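Local atomic coordinates of StiE protein (Stigmatella aurantiaca, PDB entry 6ECX), a protein that carries the S-adenosylmethionine-dependent O-methyltransferase domain of a polyketide synthase, probably methylating an oxygen of the growing polyketide. Residues A13-S18 and G269-V274; R78-A83 and Y285-V290; E164-I169 and M191-A196. One frame throughout, in Å; residues are numbered along the deposited sequence.

Interaction 1: residues A13-S18 and G269-V274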
loop_
_atom_site.group_PDB
_atom_site.type_symbol
_atom_site.label_atom_id
_atom_site.label_comp_id
_atom_site.label_asym_id
_atom_site.label_seq_id
_atom_site.Cartn_x
_atom_site.Cartn_y
_atom_site.Cartn_z
ATOM N N ALA A 13 9.843 -8.151 -7.475
ATOM C CA ALA A 13 9.852 -7.326 -8.679
ATOM C C ALA A 13 8.864 -7.822 -9.731
ATOM O O ALA A 13 8.347 -7.017 -10.513
ATOM C CB ALA A 13 11.265 -7.266 -9.258
ATOM N N SER A 14 8.581 -9.130 -9.767
ATOM C CA SER A 14 7.683 -9.668 -10.788
ATOM C C SER A 14 6.233 -9.273 -10.539
ATOM O O SER A 14 5.467 -9.101 -11.494
ATOM C CB SER A 14 7.806 -11.190 -10.854
ATOM O OG SER A 14 9.105 -11.577 -11.255
ATOM N N PHE A 15 5.838 -9.141 -9.273
ATOM C CA PHE A 15 4.474 -8.734 -8.951
ATOM C C PHE A 15 4.235 -7.271 -9.306
ATOM O O PHE A 15 3.139 -6.902 -9.745
ATOM C CB PHE A 15 4.200 -8.994 -7.467
ATOM C CG PHE A 15 3.160 -8.087 -6.859
ATOM C CD1 PHE A 15 1.811 -8.377 -6.976
ATOM C CD2 PHE A 15 3.535 -6.961 -6.141
ATOM C CE1 PHE A 15 0.855 -7.549 -6.407
ATOM C CE2 PHE A 15 2.583 -6.131 -5.573
ATOM C CZ PHE A 15 1.242 -6.428 -5.703
ATOM N N TYR A 16 5.248 -6.425 -9.124
ATOM C CA TYR A 16 5.091 -5.003 -9.399
ATOM C C TYR A 16 5.133 -4.700 -10.894
ATOM O O TYR A 16 4.525 -3.722 -11.342
ATOM C CB TYR A 16 6.163 -4.215 -8.642
ATOM C CG TYR A 16 5.818 -3.968 -7.186
ATOM C CD1 TYR A 16 4.595 -3.411 -6.830
ATOM C CD2 TYR A 16 6.704 -4.305 -6.168
ATOM C CE1 TYR A 16 4.266 -3.179 -5.504
ATOM C CE2 TYR A 16 6.379 -4.083 -4.834
ATOM C CZ TYR A 16 5.160 -3.517 -4.514
ATOM O OH TYR A 16 4.828 -3.288 -3.203
ATOM N N ASP A 17 5.835 -5.519 -11.681
ATOM C CA ASP A 17 5.735 -5.397 -13.131
ATOM C C ASP A 17 4.345 -5.780 -13.623
ATOM O O ASP A 17 3.888 -5.273 -14.654
ATOM C CB ASP A 17 6.795 -6.263 -13.809
ATOM C CG ASP A 17 8.204 -5.789 -13.525
ATOM O OD1 ASP A 17 8.409 -4.561 -13.415
ATOM O OD2 ASP A 17 9.107 -6.645 -13.413
ATOM N N SER A 18 3.662 -6.667 -12.898
ATOM C CA SER A 18 2.308 -7.057 -13.270
ATOM C C SER A 18 1.334 -5.896 -13.104
ATOM O O SER A 18 0.502 -5.640 -13.984
ATOM C CB SER A 18 1.868 -8.258 -12.430
ATOM O OG SER A 18 1.676 -7.903 -11.071
ATOM N N GLY A 269 -0.442 -14.633 -13.079
ATOM C CA GLY A 269 0.551 -15.603 -12.660
ATOM C C GLY A 269 1.509 -15.035 -11.628
ATOM O O GLY A 269 1.924 -15.739 -10.702
ATOM N N SER A 270 1.867 -13.751 -11.760
ATOM C CA SER A 270 2.714 -13.117 -10.756
ATOM C C SER A 270 2.046 -13.114 -9.390
ATOM O O SER A 270 2.732 -13.083 -8.362
ATOM C CB SER A 270 3.060 -11.684 -11.168
ATOM O OG SER A 270 3.962 -11.659 -12.258
ATOM N N TYR A 271 0.713 -13.147 -9.361
ATOM C CA TYR A 271 -0.009 -13.134 -8.097
ATOM C C TYR A 271 0.013 -14.497 -7.411
ATOM O O TYR A 271 0.076 -14.558 -6.176
ATOM C CB TYR A 271 -1.449 -12.665 -8.324
ATOM C CG TYR A 271 -1.564 -11.230 -8.811
ATOM C CD1 TYR A 271 -0.482 -10.357 -8.740
ATOM C CD2 TYR A 271 -2.756 -10.747 -9.337
ATOM C CE1 TYR A 271 -0.586 -9.047 -9.183
ATOM C CE2 TYR A 271 -2.868 -9.438 -9.782
ATOM C CZ TYR A 271 -1.780 -8.592 -9.700
ATOM O OH TYR A 271 -1.880 -7.291 -10.140
ATOM N N GLU A 272 -0.022 -15.594 -8.177
ATOM C CA GLU A 272 0.068 -16.911 -7.554
ATOM C C GLU A 272 1.467 -17.172 -6.996
ATOM O O GLU A 272 1.605 -17.857 -5.975
ATOM C CB GLU A 272 -0.339 -18.009 -8.546
ATOM C CG GLU A 272 0.708 -18.351 -9.597
ATOM C CD GLU A 272 0.208 -19.326 -10.651
ATOM O OE1 GLU A 272 -0.764 -20.065 -10.383
ATOM O OE2 GLU A 272 0.793 -19.354 -11.756
ATOM N N ASN A 273 2.512 -16.636 -7.638
ATOM C CA ASN A 273 3.855 -16.760 -7.079
ATOM C C ASN A 273 3.986 -15.972 -5.783
ATOM O O ASN A 273 4.782 -16.333 -4.909
ATOM C CB ASN A 273 4.895 -16.289 -8.091
ATOM C CG ASN A 273 4.895 -17.121 -9.347
ATOM O OD1 ASN A 273 4.655 -18.327 -9.305
ATOM N ND2 ASN A 273 5.155 -16.481 -10.481
ATOM N N VAL A 274 3.218 -14.894 -5.644
ATOM C CA VAL A 274 3.193 -14.175 -4.380
ATOM C C VAL A 274 2.503 -15.013 -3.307
ATOM O O VAL A 274 2.902 -14.993 -2.136
ATOM C CB VAL A 274 2.536 -12.796 -4.579
ATOM C CG1 VAL A 274 2.198 -12.143 -3.245
ATOM C CG2 VAL A 274 3.470 -11.883 -5.372
#
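Phe-15 and Ser-270 mark where helices 11-19 and 263-280 pass, with their local axes 8.7 Å apart and nearly antiparallel at 147°. This is a small helix-helix interface. It joins the N-terminal helix to the long helix just before strand 283-292 in a class I (Rossmann-like) methyltransferase fold.

The Phe-15 and Tyr-271 rings meet rim to rim, and neither lies over the face of the other. Their planes are turned 53° apart. The closest atoms are Phe-15 CD1 and Tyr-271 CE1, at 3.3 Å. Phe-15 has CG anti to the backbone N (chi1 153°), which puts CG beside the carbonyl carbon. Its other neighbours include Phe-194 of strand 187-196 and Glu-164, so the ring also links the helix pair to the cofactor side. Phe-268 meets the Tyr-271 ring edge-to-face.

The serines sit on the more open side. The CB atoms of Ser-18 and Ser-270 touch at 3.8 Å. Ser-270 OG lies 3.1 Å from Ser-14 O. Its one proton can also reach Arg-266 O in its own helix, so the bond across the interface is not settled.

Val-274 comes one turn after Ser-270 and closes the apolar part. Its CG2 methyl rests 3.6 Å from Phe-15 CB and also reaches Phe-15 CG.

Interaction 2: residues R78-A83 and Y285-V290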
loop_
_atom_site.group_PDB
_atom_site.type_symbol
_atom_site.label_atom_id
_atom_site.label_comp_id
_atom_site.label_asym_id
_atom_site.label_seq_id
_atom_site.Cartn_x
_atom_site.Cartn_y
_atom_site.Cartn_z
ATOM N N ARG A 78 -7.924 -0.369 8.170
ATOM C CA ARG A 78 -8.064 -0.182 9.612
ATOM C C ARG A 78 -6.735 -0.439 10.312
ATOM O O ARG A 78 -6.300 0.358 11.147
ATOM C CB ARG A 78 -9.163 -1.095 10.172
ATOM C CG ARG A 78 -9.543 -0.802 11.636
ATOM C CD ARG A 78 -10.603 -1.783 12.154
ATOM N NE ARG A 78 -10.062 -3.138 12.260
ATOM C CZ ARG A 78 -9.545 -3.650 13.373
ATOM N NH1 ARG A 78 -9.508 -2.923 14.483
ATOM N NH2 ARG A 78 -9.057 -4.883 13.372
ATOM N N VAL A 79 -6.035 -1.503 9.917
ATOM C CA VAL A 79 -4.753 -1.823 10.543
ATOM C C VAL A 79 -3.672 -0.827 10.121
ATOM O O VAL A 79 -2.861 -0.387 10.951
ATOM C CB VAL A 79 -4.347 -3.269 10.228
ATOM C CG1 VAL A 79 -3.027 -3.609 10.921
ATOM C CG2 VAL A 79 -5.451 -4.234 10.658
ATOM N N LEU A 80 -3.638 -0.458 8.832
ATOM C CA LEU A 80 -2.688 0.548 8.352
ATOM C C LEU A 80 -2.765 1.850 9.139
ATOM O O LEU A 80 -1.740 2.496 9.381
ATOM C CB LEU A 80 -2.934 0.839 6.871
ATOM C CG LEU A 80 -2.249 -0.107 5.889
ATOM C CD1 LEU A 80 -2.960 -0.092 4.528
ATOM C CD2 LEU A 80 -0.802 0.350 5.752
ATOM N N PHE A 81 -3.969 2.282 9.494
ATOM C CA PHE A 81 -4.173 3.558 10.171
ATOM C C PHE A 81 -4.253 3.408 11.686
ATOM O O PHE A 81 -4.686 4.340 12.357
ATOM C CB PHE A 81 -5.457 4.226 9.670
ATOM C CG PHE A 81 -5.317 4.918 8.344
ATOM C CD1 PHE A 81 -5.009 6.270 8.281
ATOM C CD2 PHE A 81 -5.540 4.225 7.162
ATOM C CE1 PHE A 81 -4.905 6.913 7.053
ATOM C CE2 PHE A 81 -5.446 4.855 5.937
ATOM C CZ PHE A 81 -5.126 6.195 5.871
ATOM N N ARG A 82 -3.867 2.244 12.230
ATOM C CA ARG A 82 -4.122 1.918 13.631
ATOM C C ARG A 82 -3.642 2.997 14.598
ATOM O O ARG A 82 -4.243 3.193 15.662
ATOM C CB ARG A 82 -3.447 0.583 13.983
ATOM C CG ARG A 82 -1.911 0.611 13.819
ATOM C CD ARG A 82 -1.364 -0.827 13.788
ATOM N NE ARG A 82 0.082 -0.853 13.555
ATOM C CZ ARG A 82 0.651 -0.773 12.351
ATOM N NH1 ARG A 82 -0.098 -0.666 11.253
ATOM N NH2 ARG A 82 1.973 -0.807 12.240
ATOM N N ALA A 83 -2.550 3.668 14.284
ATOM C CA ALA A 83 -1.934 4.572 15.242
ATOM C C ALA A 83 -2.203 6.034 14.932
ATOM O O ALA A 83 -1.801 6.894 15.722
ATOM C CB ALA A 83 -0.420 4.333 15.300
ATOM N N TYR A 285 4.189 -9.292 3.649
ATOM C CA TYR A 285 3.391 -8.119 3.341
ATOM C C TYR A 285 3.212 -7.360 4.646
ATOM O O TYR A 285 2.606 -7.878 5.591
ATOM C CB TYR A 285 2.052 -8.517 2.741
ATOM C CG TYR A 285 1.251 -7.372 2.192
ATOM C CD1 TYR A 285 0.376 -6.669 3.000
ATOM C CD2 TYR A 285 1.351 -6.998 0.861
ATOM C CE1 TYR A 285 -0.379 -5.636 2.514
ATOM C CE2 TYR A 285 0.599 -5.946 0.360
ATOM C CZ TYR A 285 -0.267 -5.275 1.199
ATOM O OH TYR A 285 -1.028 -4.244 0.729
ATOM N N VAL A 286 3.761 -6.160 4.712
ATOM C CA VAL A 286 3.991 -5.496 5.993
ATOM C C VAL A 286 3.319 -4.135 5.978
ATOM O O VAL A 286 3.359 -3.423 4.970
ATOM C CB VAL A 286 5.500 -5.365 6.285
ATOM C CG1 VAL A 286 5.718 -4.558 7.556
ATOM C CG2 VAL A 286 6.137 -6.764 6.404
ATOM N N LEU A 287 2.692 -3.775 7.097
ATOM C CA LEU A 287 2.024 -2.491 7.237
ATOM C C LEU A 287 2.882 -1.660 8.203
ATOM O O LEU A 287 2.873 -1.899 9.418
ATOM C CB LEU A 287 0.592 -2.684 7.736
ATOM C CG LEU A 287 -0.235 -3.778 7.032
ATOM C CD1 LEU A 287 -1.614 -3.923 7.658
ATOM C CD2 LEU A 287 -0.366 -3.505 5.535
ATOM N N PHE A 288 3.624 -0.701 7.640
ATOM C CA PHE A 288 4.616 0.092 8.352
ATOM C C PHE A 288 3.948 1.300 9.000
ATOM O O PHE A 288 3.145 1.991 8.363
ATOM C CB PHE A 288 5.703 0.617 7.409
ATOM C CG PHE A 288 6.479 -0.452 6.660
ATOM C CD1 PHE A 288 5.949 -1.047 5.515
ATOM C CD2 PHE A 288 7.768 -0.788 7.045
ATOM C CE1 PHE A 288 6.677 -1.992 4.808
ATOM C CE2 PHE A 288 8.506 -1.724 6.347
ATOM C CZ PHE A 288 7.961 -2.334 5.226
ATOM N N HIS A 289 4.310 1.582 10.249
ATOM C CA HIS A 289 4.021 2.878 10.859
ATOM C C HIS A 289 5.353 3.538 11.206
ATOM O O HIS A 289 6.113 3.012 12.024
ATOM C CB HIS A 289 3.147 2.738 12.107
ATOM C CG HIS A 289 2.715 4.051 12.686
ATOM N ND1 HIS A 289 3.402 4.680 13.701
ATOM C CD2 HIS A 289 1.683 4.868 12.369
ATOM C CE1 HIS A 289 2.812 5.825 13.993
ATOM N NE2 HIS A 289 1.761 5.961 13.203
ATOM N N VAL A 290 5.618 4.687 10.590
ATOM C CA VAL A 290 6.915 5.351 10.606
ATOM C C VAL A 290 6.708 6.790 11.066
ATOM O O VAL A 290 5.698 7.418 10.724
ATOM C CB VAL A 290 7.547 5.302 9.195
ATOM C CG1 VAL A 290 8.878 6.051 9.123
ATOM C CG2 VAL A 290 7.693 3.821 8.732
HETATM O O HOH W 1 0.631 1.065 9.140
#
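Leu-287 of strand 283-292 points into the end of helix 64-80 and carries the tightly packed part of the contact. Its CD1 lies 3.6 Å from Val-79 CG1. Its CB and CD2 meet Leu-80 CD2, with the CB pair at 3.9 Å. This apolar layer presses the helix end onto the central sheet of the methyltransferase fold. Arg-77, in the same helix, binds S-adenosylmethionine.

The more open side is that of exposed Ala-83 and partly exposed Arg-82. Ala-83 CB sits over one face of the His-289 ring in a CH-pi contact, 3.7 Å from the centroid. The methyl is offset toward the rim, nearest NE2. His-289 itself is buried.

Arg-82 lies between the two zones. Its chain is extended from CG to NE. NH1 donates to Val-79 O at 2.8 Å. Val-79 O lies in the guanidinium plane, while NH1 stands above the plane of the carbonyl. The backbone N of Arg-82 reaches the same oxygen from the opposite face. NH2 crosses to Leu-287 O at 3.2 Å in a bent bond (144°). A water donates to Leu-80 O at 2.8 Å; its bonds from Arg-82 NH1 and to Phe-288 O are weak.

NH2 also forms a salt bridge with Asp-230. The cation thus satisfies carbonyls of both the helix end and the strand. A positive charge at the C-terminal end of helix 64-80 would probably suit the helix dipole.

Interaction 3: residues E164-I169 and M191-A196. With SAM (S-adenosylmethionine), chain B.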
loop_
_atom_site.group_PDB
_atom_site.type_symbol
_atom_site.label_atom_id
_atom_site.label_comp_id
_atom_site.label_asym_id
_atom_site.label_seq_id
_atom_site.Cartn_x
_atom_site.Cartn_y
_atom_site.Cartn_z
ATOM N N GLU A 164 1.308 0.095 -1.387
ATOM C CA GLU A 164 1.784 -0.646 -2.556
ATOM C C GLU A 164 2.276 0.302 -3.653
ATOM O O GLU A 164 1.894 0.195 -4.821
ATOM C CB GLU A 164 0.697 -1.580 -3.083
ATOM C CG GLU A 164 0.270 -2.672 -2.125
ATOM C CD GLU A 164 -0.753 -3.620 -2.743
ATOM O OE1 GLU A 164 -1.443 -4.333 -1.986
ATOM O OE2 GLU A 164 -0.862 -3.651 -3.990
ATOM N N VAL A 165 3.130 1.249 -3.263
ATOM C CA VAL A 165 3.644 2.252 -4.194
ATOM C C VAL A 165 5.168 2.243 -4.205
ATOM O O VAL A 165 5.795 2.118 -5.263
ATOM C CB VAL A 165 3.128 3.663 -3.844
ATOM C CG1 VAL A 165 3.622 4.657 -4.883
ATOM C CG2 VAL A 165 1.611 3.677 -3.734
ATOM N N ALA A 166 5.773 2.397 -3.025
ATOM C CA ALA A 166 7.229 2.511 -2.947
ATOM C C ALA A 166 7.920 1.338 -3.631
ATOM O O ALA A 166 8.980 1.506 -4.247
ATOM C CB ALA A 166 7.677 2.624 -1.480
ATOM N N GLY A 167 7.322 0.146 -3.559
ATOM C CA GLY A 167 7.915 -1.014 -4.209
ATOM C C GLY A 167 8.011 -0.906 -5.718
ATOM O O GLY A 167 8.780 -1.649 -6.342
ATOM N N LEU A 168 7.248 0.006 -6.321
ATOM C CA LEU A 168 7.193 0.205 -7.764
ATOM C C LEU A 168 8.157 1.269 -8.264
ATOM O O LEU A 168 8.264 1.460 -9.483
ATOM C CB LEU A 168 5.776 0.617 -8.176
ATOM C CG LEU A 168 4.692 -0.430 -8.395
ATOM C CD1 LEU A 168 3.313 0.197 -8.285
ATOM C CD2 LEU A 168 4.867 -1.059 -9.756
ATOM N N ILE A 169 8.824 1.985 -7.365
ATOM C CA ILE A 169 9.578 3.187 -7.694
ATOM C C ILE A 169 11.062 2.837 -7.622
ATOM O O ILE A 169 11.578 2.540 -6.532
ATOM C CB ILE A 169 9.217 4.351 -6.758
ATOM C CG1 ILE A 169 7.760 4.758 -6.997
ATOM C CG2 ILE A 169 10.155 5.526 -6.988
ATOM C CD1 ILE A 169 7.240 5.894 -6.120
ATOM N N MET A 191 2.757 2.873 5.303
ATOM C CA MET A 191 3.002 2.213 4.037
ATOM C C MET A 191 2.567 0.770 4.136
ATOM O O MET A 191 2.647 0.155 5.201
ATOM C CB MET A 191 4.477 2.254 3.647
ATOM C CG MET A 191 4.942 3.574 3.113
ATOM S SD MET A 191 6.709 3.484 2.839
ATOM C CE MET A 191 6.919 1.773 2.374
ATOM N N ALA A 192 2.062 0.253 3.020
ATOM C CA ALA A 192 1.917 -1.177 2.817
ATOM C C ALA A 192 2.900 -1.561 1.722
ATOM O O ALA A 192 2.898 -0.948 0.647
ATOM C CB ALA A 192 0.479 -1.538 2.427
ATOM N N ASP A 193 3.760 -2.534 2.009
ATOM C CA ASP A 193 4.746 -2.965 1.027
ATOM C C ASP A 193 5.351 -4.291 1.474
ATOM O O ASP A 193 4.987 -4.850 2.514
ATOM C CB ASP A 193 5.820 -1.905 0.797
ATOM C CG ASP A 193 6.158 -1.752 -0.679
ATOM O OD1 ASP A 193 6.437 -2.775 -1.323
ATOM O OD2 ASP A 193 6.107 -0.622 -1.199
ATOM N N PHE A 194 6.259 -4.799 0.650
ATOM C CA PHE A 194 6.847 -6.116 0.835
ATOM C C PHE A 194 8.239 -6.029 1.439
ATOM O O PHE A 194 9.027 -5.141 1.097
ATOM C CB PHE A 194 6.934 -6.857 -0.492
ATOM C CG PHE A 194 5.607 -7.198 -1.062
ATOM C CD1 PHE A 194 4.954 -8.361 -0.676
ATOM C CD2 PHE A 194 5.000 -6.355 -1.977
ATOM C CE1 PHE A 194 3.716 -8.679 -1.198
ATOM C CE2 PHE A 194 3.765 -6.670 -2.515
ATOM C CZ PHE A 194 3.121 -7.831 -2.127
ATOM N N VAL A 195 8.537 -6.985 2.314
ATOM C CA VAL A 195 9.870 -7.209 2.854
ATOM C C VAL A 195 10.332 -8.574 2.353
ATOM O O VAL A 195 9.636 -9.580 2.547
ATOM C CB VAL A 195 9.873 -7.151 4.391
ATOM C CG1 VAL A 195 11.236 -7.586 4.936
ATOM C CG2 VAL A 195 9.507 -5.741 4.890
ATOM N N ALA A 196 11.485 -8.615 1.690
ATOM C CA ALA A 196 12.077 -9.889 1.297
ATOM C C ALA A 196 12.884 -10.466 2.455
ATOM O O ALA A 196 13.716 -9.773 3.038
ATOM C CB ALA A 196 12.979 -9.715 0.079
HETATM N N SAM B . -2.436 3.437 -3.301
HETATM C CA SAM B . -3.513 3.120 -4.229
HETATM C C SAM B . -4.452 2.078 -3.635
HETATM O O SAM B . -4.103 1.462 -2.632
HETATM O OXT SAM B . -5.561 1.832 -4.120
HETATM C CB SAM B . -2.940 2.625 -5.545
HETATM C CG SAM B . -1.911 1.510 -5.411
HETATM S SD SAM B . -1.464 0.874 -7.049
HETATM C CE SAM B . -1.087 -0.854 -6.652
HETATM C "C5'" SAM B . 0.129 1.673 -7.365
HETATM C "C4'" SAM B . -0.006 3.173 -7.637
HETATM O "O4'" SAM B . 1.244 3.846 -7.590
HETATM C "C3'" SAM B . -0.609 3.537 -8.990
HETATM O "O3'" SAM B . -1.571 4.543 -8.727
HETATM C "C2'" SAM B . 0.540 4.152 -9.778
HETATM O "O2'" SAM B . 0.147 5.148 -10.703
HETATM C "C1'" SAM B . 1.348 4.778 -8.650
HETATM N N9 SAM B . 2.771 5.043 -8.941
HETATM C C8 SAM B . 3.705 4.122 -9.352
HETATM N N7 SAM B . 4.903 4.750 -9.471
HETATM C C5 SAM B . 4.752 6.055 -9.154
HETATM C C6 SAM B . 5.630 7.123 -9.110
HETATM N N6 SAM B . 6.915 6.968 -9.427
HETATM N N1 SAM B . 5.175 8.376 -8.729
HETATM C C2 SAM B . 3.856 8.561 -8.386
HETATM N N3 SAM B . 2.991 7.489 -8.431
HETATM C C4 SAM B . 3.418 6.255 -8.812
HETATM O O HOH W 2 4.377 1.570 -0.627
#
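The Asp-193 carboxylate is the flat group that faces Gly-167 across this contact. Gly-167 N meets OD2 on its syn side at 2.8 Å, 17° out of the carboxylate plane. OD1 uses its anti lone pair for Phe-194 N, and Tyr-16 OH is a further partner of OD1. Asp-193 has chi1 at -138°, away from the usual staggered positions. Water 2 accepts from Ala-166 N at 2.9 Å and lies beside OD2.

The other flat group is the adenine of S-adenosylmethionine. Ile-169 CD1 lies above its C6-N6 end, 3.6 Å from C6.

Glu-164 N donates to Ala-192 O at 2.8 Å, where the loop leaves strand 157-163. Ala-166 CB touches the CE methyl of Met-191 at 4.0 Å. On the cofactor side, Leu-168 CD1 packs on C5' at 3.6 Å, and Val-165 CG1 sits near O4'. The transferable methyl, CE of the cofactor, lies 3.9 Å from Glu-164 OE2. Tyr-285 OH is bonded to the other carboxylate oxygen, OE1.

This is the loop after the fourth parallel strand of the Rossmann-like fold. The buried Asp-193 carboxylate ties it to strand 187-196: OD2 serves the loop, OD1 the strand and Tyr-16.

The three contacts lie in one Rossmann-like domain, and interaction 3 holds residues of the cofactor pocket. Interactions 1 and 2 lie on opposite sides of the chain's centre, with centres 22 Å apart. Interaction 3 sits about 13 Å from each, measured between centres, and touches both through side chains of each. Strands 187-196 and 283-292 are neighbours in the central sheet. Helix 263-280 leads directly into strand 283-292. Along the chain, interactions 1 and 2 cross, and interaction 3 is nested inside both loops. The N-terminal helix and segments 269-274 and 285-290, from late in the chain, are thus joined to the cofactor loop through interaction 3.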